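Local structure of neutral proteinase inhibitor ScNPI (4HWX) at residues E56-L68 with M102-F114. The protein probably inhibits peptidases of two classes at once, among them serine endopeptidases of the subtilisin type, as a secreted single-domain homodimer. Residues are numbered along the deposited sequence; the frame is centred on the assembly and turned at random.
Sequences ELNRLLAAPDPSL and MSANLNSNPVYAF
Ala62 N donates to Asn105 O, the one direct hydrogen bond between residues 56-68 and 102-114, over 3.0 Å and with 162° at the hydrogen; it arrives in the plane of the carbonyl. The same oxygen also receives a CA-H...O contact from Leu61 CA at 3.3 Å, so two successive residues of the long loop converge on the last carbonyl of helix 99-105. Two waters add further polar links. One molecule donates to Asn105 OD1 at 2.8 Å and weakly to Ala62 O, while Asn105 ND2 turns back to Val101 O in its own helix. A second links Asp65 N to Ala104 O, giving 2.7 Å between the water and that carbonyl oxygen.

Apolar contacts gather at Leu60, the last residue of the short 3-10 segment 57-60, which is buried and directed toward residues 102-114. With CD1 anti to CA (chi2 177°), its two methyls take different partners: CD2 meets Val111 CG2 at 3.8 Å and also lies against the carboxamide of Asn109, whereas CD1 reaches the edge of the Tyr112 ring near CE2. The Asn109 amide is steadied by an Asx turn, OD1 accepting from Val111 N on a lone pair. In this Streptomyces subtilisin inhibitor fold, the C-terminal segment after helix 99-105 packs against both the antiparallel sheet and the loop that follows helix 43-52; Tyr112 packs on Val79 and Ala81 of the sheet and bonds through OH to Thr80 O, while Val111 leans on Ala49 and Leu50 of that helix.

Further along, the packing becomes shallower. Pro64 lays its CB over Ala104 O at 3.4 Å and sets CG beside Asn105 OD1, the two side chains crossing obliquely. Leu68, which closes the type I turn begun at Asp65, touches Ala104 CB with CD1 at 4.0 Å.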
loop_
_atom_site.group_PDB
_atom_site.type_symbol
_atom_site.label_atom_id
_atom_site.label_comp_id
_atom_site.label_asym_id
_atom_site.label_seq_id
_atom_site.Cartn_x
_atom_site.Cartn_y
_atom_site.Cartn_z
ATOM N N GLU A 56 15.560 -0.138 -4.387
ATOM C CA GLU A 56 15.620 1.217 -4.933
ATOM C C GLU A 56 14.722 1.251 -6.168
ATOM O O GLU A 56 15.155 0.919 -7.273
ATOM C CB GLU A 56 17.077 1.660 -5.224
ATOM C CG GLU A 56 17.188 3.068 -5.815
ATOM C CD GLU A 56 16.360 4.141 -5.125
ATOM O OE1 GLU A 56 15.253 4.474 -5.623
ATOM O OE2 GLU A 56 16.805 4.609 -4.050
ATOM N N LEU A 57 13.450 1.639 -5.968
ATOM C CA LEU A 57 12.440 1.614 -7.023
ATOM C C LEU A 57 12.695 2.582 -8.172
ATOM O O LEU A 57 12.056 2.426 -9.208
ATOM C CB LEU A 57 11.020 1.784 -6.462
ATOM C CG LEU A 57 10.379 0.459 -5.996
ATOM C CD1 LEU A 57 11.134 -0.171 -4.814
ATOM C CD2 LEU A 57 8.934 0.668 -5.598
ATOM N N ASN A 58 13.684 3.487 -8.071
ATOM C CA ASN A 58 14.046 4.307 -9.243
ATOM C C ASN A 58 14.607 3.386 -10.350
ATOM O O ASN A 58 14.607 3.760 -11.518
ATOM C CB ASN A 58 15.081 5.380 -8.879
ATOM C CG ASN A 58 14.502 6.608 -8.237
ATOM O OD1 ASN A 58 13.291 6.842 -8.245
ATOM N ND2 ASN A 58 15.372 7.427 -7.670
ATOM N N ARG A 59 15.087 2.182 -9.961
ATOM C CA ARG A 59 15.615 1.164 -10.880
ATOM C C ARG A 59 14.497 0.522 -11.724
ATOM O O ARG A 59 14.813 -0.202 -12.665
ATOM C CB ARG A 59 16.437 0.089 -10.136
ATOM C CG ARG A 59 17.753 0.657 -9.631
ATOM C CD ARG A 59 18.588 -0.308 -8.819
ATOM N NE ARG A 59 19.700 0.415 -8.199
ATOM C CZ ARG A 59 20.357 0.031 -7.108
ATOM N NH1 ARG A 59 20.031 -1.098 -6.489
ATOM N NH2 ARG A 59 21.342 0.773 -6.625
ATOM N N LEU A 60 13.199 0.805 -11.420
ATOM C CA LEU A 60 12.066 0.337 -12.245
ATOM C C LEU A 60 12.045 1.127 -13.572
ATOM O O LEU A 60 11.487 0.666 -14.556
ATOM C CB LEU A 60 10.708 0.483 -11.516
ATOM C CG LEU A 60 10.456 -0.424 -10.298
ATOM C CD1 LEU A 60 9.131 -0.116 -9.656
ATOM C CD2 LEU A 60 10.512 -1.897 -10.667
ATOM N N LEU A 61 12.634 2.336 -13.574
ATOM C CA LEU A 61 12.722 3.169 -14.763
ATOM C C LEU A 61 13.960 2.756 -15.525
ATOM O O LEU A 61 14.970 2.416 -14.906
ATOM C CB LEU A 61 12.759 4.670 -14.410
ATOM C CG LEU A 61 11.423 5.321 -14.044
ATOM C CD1 LEU A 61 11.094 5.097 -12.614
ATOM C CD2 LEU A 61 11.485 6.813 -14.255
ATOM N N ALA A 62 13.867 2.705 -16.856
ATOM C CA ALA A 62 15.008 2.321 -17.696
ATOM C C ALA A 62 15.107 3.244 -18.902
ATOM O O ALA A 62 14.089 3.815 -19.308
ATOM C CB ALA A 62 14.856 0.874 -18.145
ATOM N N ALA A 63 16.333 3.436 -19.451
ATOM C CA ALA A 63 16.536 4.243 -20.660
ATOM C C ALA A 63 15.587 3.694 -21.739
ATOM O O ALA A 63 15.538 2.474 -21.960
ATOM C CB ALA A 63 18.003 4.161 -21.110
ATOM N N PRO A 64 14.710 4.525 -22.320
ATOM C CA PRO A 64 13.704 3.978 -23.255
ATOM C C PRO A 64 14.270 3.414 -24.554
ATOM O O PRO A 64 15.384 3.756 -24.928
ATOM C CB PRO A 64 12.839 5.207 -23.587
ATOM C CG PRO A 64 13.049 6.152 -22.434
ATOM C CD PRO A 64 14.498 5.972 -22.088
ATOM N N ASP A 65 13.463 2.607 -25.276
ATOM C CA ASP A 65 13.817 2.136 -26.624
ATOM C C ASP A 65 14.107 3.425 -27.441
ATOM O O ASP A 65 13.259 4.328 -27.487
ATOM C CB ASP A 65 12.677 1.280 -27.211
ATOM C CG ASP A 65 12.706 0.984 -28.716
ATOM O OD1 ASP A 65 13.664 1.433 -29.408
ATOM O OD2 ASP A 65 11.747 0.348 -29.210
ATOM N N PRO A 66 15.340 3.588 -27.955
ATOM C CA PRO A 66 15.710 4.850 -28.609
ATOM C C PRO A 66 14.901 5.204 -29.878
ATOM O O PRO A 66 14.946 6.354 -30.304
ATOM C CB PRO A 66 17.200 4.652 -28.916
ATOM C CG PRO A 66 17.380 3.186 -28.978
ATOM C CD PRO A 66 16.484 2.652 -27.924
ATOM N N SER A 67 14.127 4.251 -30.446
ATOM C CA SER A 67 13.287 4.498 -31.625
ATOM C C SER A 67 11.884 5.019 -31.243
ATOM O O SER A 67 11.121 5.398 -32.134
ATOM C CB SER A 67 13.167 3.230 -32.474
ATOM O OG SER A 67 12.400 2.246 -31.795
ATOM N N LEU A 68 11.523 5.028 -29.947
ATOM C CA LEU A 68 10.218 5.528 -29.524
ATOM C C LEU A 68 10.122 7.052 -29.656
ATOM O O LEU A 68 11.105 7.761 -29.449
ATOM C CB LEU A 68 9.901 5.126 -28.072
ATOM C CG LEU A 68 9.784 3.600 -27.772
ATOM C CD1 LEU A 68 9.596 3.361 -26.285
ATOM C CD2 LEU A 68 8.637 2.952 -28.546
ATOM N N MET A 102 5.561 7.997 -19.764
ATOM C CA MET A 102 5.479 6.981 -18.718
ATOM C C MET A 102 5.744 5.600 -19.289
ATOM O O MET A 102 6.616 4.881 -18.774
ATOM C CB MET A 102 4.102 7.013 -18.038
ATOM C CG MET A 102 3.907 5.839 -17.111
ATOM S SD MET A 102 2.360 5.932 -16.189
ATOM C CE MET A 102 2.137 4.114 -15.825
ATOM N N SER A 103 5.021 5.250 -20.374
ATOM C CA SER A 103 5.172 3.951 -21.046
ATOM C C SER A 103 6.617 3.746 -21.530
ATOM O O SER A 103 7.197 2.662 -21.292
ATOM C CB SER A 103 4.185 3.819 -22.203
ATOM O OG SER A 103 4.394 2.605 -22.907
ATOM N N ALA A 104 7.222 4.795 -22.135
ATOM C CA ALA A 104 8.597 4.719 -22.658
ATOM C C ALA A 104 9.625 4.404 -21.555
ATOM O O ALA A 104 10.528 3.586 -21.775
ATOM C CB ALA A 104 8.976 6.018 -23.359
ATOM N N ASN A 105 9.467 5.022 -20.374
ATOM C CA ASN A 105 10.426 4.852 -19.276
ATOM C C ASN A 105 10.134 3.672 -18.372
ATOM O O ASN A 105 11.020 3.275 -17.613
ATOM C CB ASN A 105 10.467 6.114 -18.433
ATOM C CG ASN A 105 11.198 7.214 -19.134
ATOM O OD1 ASN A 105 12.428 7.305 -19.054
ATOM N ND2 ASN A 105 10.469 8.010 -19.907
ATOM N N LEU A 106 8.908 3.123 -18.412
ATOM C CA LEU A 106 8.597 2.012 -17.527
ATOM C C LEU A 106 8.697 0.696 -18.247
ATOM O O LEU A 106 8.050 -0.264 -17.821
ATOM C CB LEU A 106 7.245 2.168 -16.815
ATOM C CG LEU A 106 7.316 2.990 -15.532
ATOM C CD1 LEU A 106 5.922 3.221 -14.969
ATOM C CD2 LEU A 106 8.237 2.329 -14.468
ATOM N N ASN A 107 9.549 0.649 -19.321
ATOM C CA ASN A 107 9.934 -0.538 -20.106
ATOM C C ASN A 107 8.664 -1.198 -20.615
ATOM O O ASN A 107 7.860 -0.580 -21.318
ATOM C CB ASN A 107 10.734 -1.477 -19.140
ATOM C CG ASN A 107 11.685 -2.481 -19.720
ATOM O OD1 ASN A 107 11.541 -3.688 -19.496
ATOM N ND2 ASN A 107 12.769 -2.001 -20.310
ATOM N N SER A 108 8.498 -2.447 -20.224
ATOM C CA SER A 108 7.335 -3.315 -20.300
ATOM C C SER A 108 7.389 -4.057 -18.957
ATOM O O SER A 108 6.954 -5.208 -18.825
ATOM C CB SER A 108 7.385 -4.213 -21.532
ATOM O OG SER A 108 6.760 -3.571 -22.631
ATOM N N ASN A 109 7.986 -3.338 -17.954
ATOM C CA ASN A 109 8.237 -3.733 -16.575
ATOM C C ASN A 109 6.967 -4.286 -15.997
ATOM O O ASN A 109 5.935 -3.605 -16.012
ATOM C CB ASN A 109 8.751 -2.542 -15.760
ATOM C CG ASN A 109 9.375 -2.903 -14.443
ATOM O OD1 ASN A 109 8.697 -3.288 -13.509
ATOM N ND2 ASN A 109 10.678 -2.789 -14.348
ATOM N N PRO A 110 6.988 -5.545 -15.540
ATOM C CA PRO A 110 5.740 -6.158 -15.050
ATOM C C PRO A 110 5.043 -5.345 -13.946
ATOM O O PRO A 110 3.825 -5.338 -13.913
ATOM C CB PRO A 110 6.208 -7.518 -14.528
ATOM C CG PRO A 110 7.433 -7.807 -15.321
ATOM C CD PRO A 110 8.117 -6.493 -15.467
ATOM N N VAL A 111 5.810 -4.617 -13.095
ATOM C CA VAL A 111 5.272 -3.855 -11.956
ATOM C C VAL A 111 4.115 -2.943 -12.385
ATOM O O VAL A 111 3.045 -3.048 -11.781
ATOM C CB VAL A 111 6.355 -3.079 -11.164
ATOM C CG1 VAL A 111 5.723 -2.252 -10.041
ATOM C CG2 VAL A 111 7.386 -4.047 -10.584
ATOM N N TYR A 112 4.302 -2.108 -13.421
ATOM C CA TYR A 112 3.233 -1.216 -13.871
ATOM C C TYR A 112 2.525 -1.719 -15.141
ATOM O O TYR A 112 1.871 -0.930 -15.827
ATOM C CB TYR A 112 3.738 0.226 -14.028
ATOM C CG TYR A 112 3.987 0.844 -12.668
ATOM C CD1 TYR A 112 2.920 1.261 -11.864
ATOM C CD2 TYR A 112 5.264 0.850 -12.107
ATOM C CE1 TYR A 112 3.129 1.724 -10.561
ATOM C CE2 TYR A 112 5.489 1.358 -10.823
ATOM C CZ TYR A 112 4.419 1.796 -10.056
ATOM O OH TYR A 112 4.633 2.273 -8.782
ATOM N N ALA A 113 2.563 -3.037 -15.393
ATOM C CA ALA A 113 1.852 -3.621 -16.543
ATOM C C ALA A 113 0.415 -3.988 -16.109
ATOM O O ALA A 113 0.067 -5.167 -15.966
ATOM C CB ALA A 113 2.611 -4.832 -17.089
ATOM N N PHE A 114 -0.391 -2.943 -15.815
ATOM C CA PHE A 114 -1.800 -3.066 -15.392
ATOM C C PHE A 114 -2.604 -1.820 -15.792
ATOM O O PHE A 114 -1.979 -0.765 -16.015
ATOM C CB PHE A 114 -1.916 -3.330 -13.873
ATOM C CG PHE A 114 -1.471 -2.213 -12.955
ATOM C CD1 PHE A 114 -2.373 -1.249 -12.517
ATOM C CD2 PHE A 114 -0.167 -2.171 -12.466
ATOM C CE1 PHE A 114 -1.967 -0.227 -11.648
ATOM C CE2 PHE A 114 0.239 -1.150 -11.591
ATOM C CZ PHE A 114 -0.662 -0.186 -11.187
ATOM O OXT PHE A 114 -3.859 -1.890 -15.816
HETATM O O HOH W 1 14.227 6.433 -17.146
HETATM O O HOH W 2 11.070 1.720 -23.701
#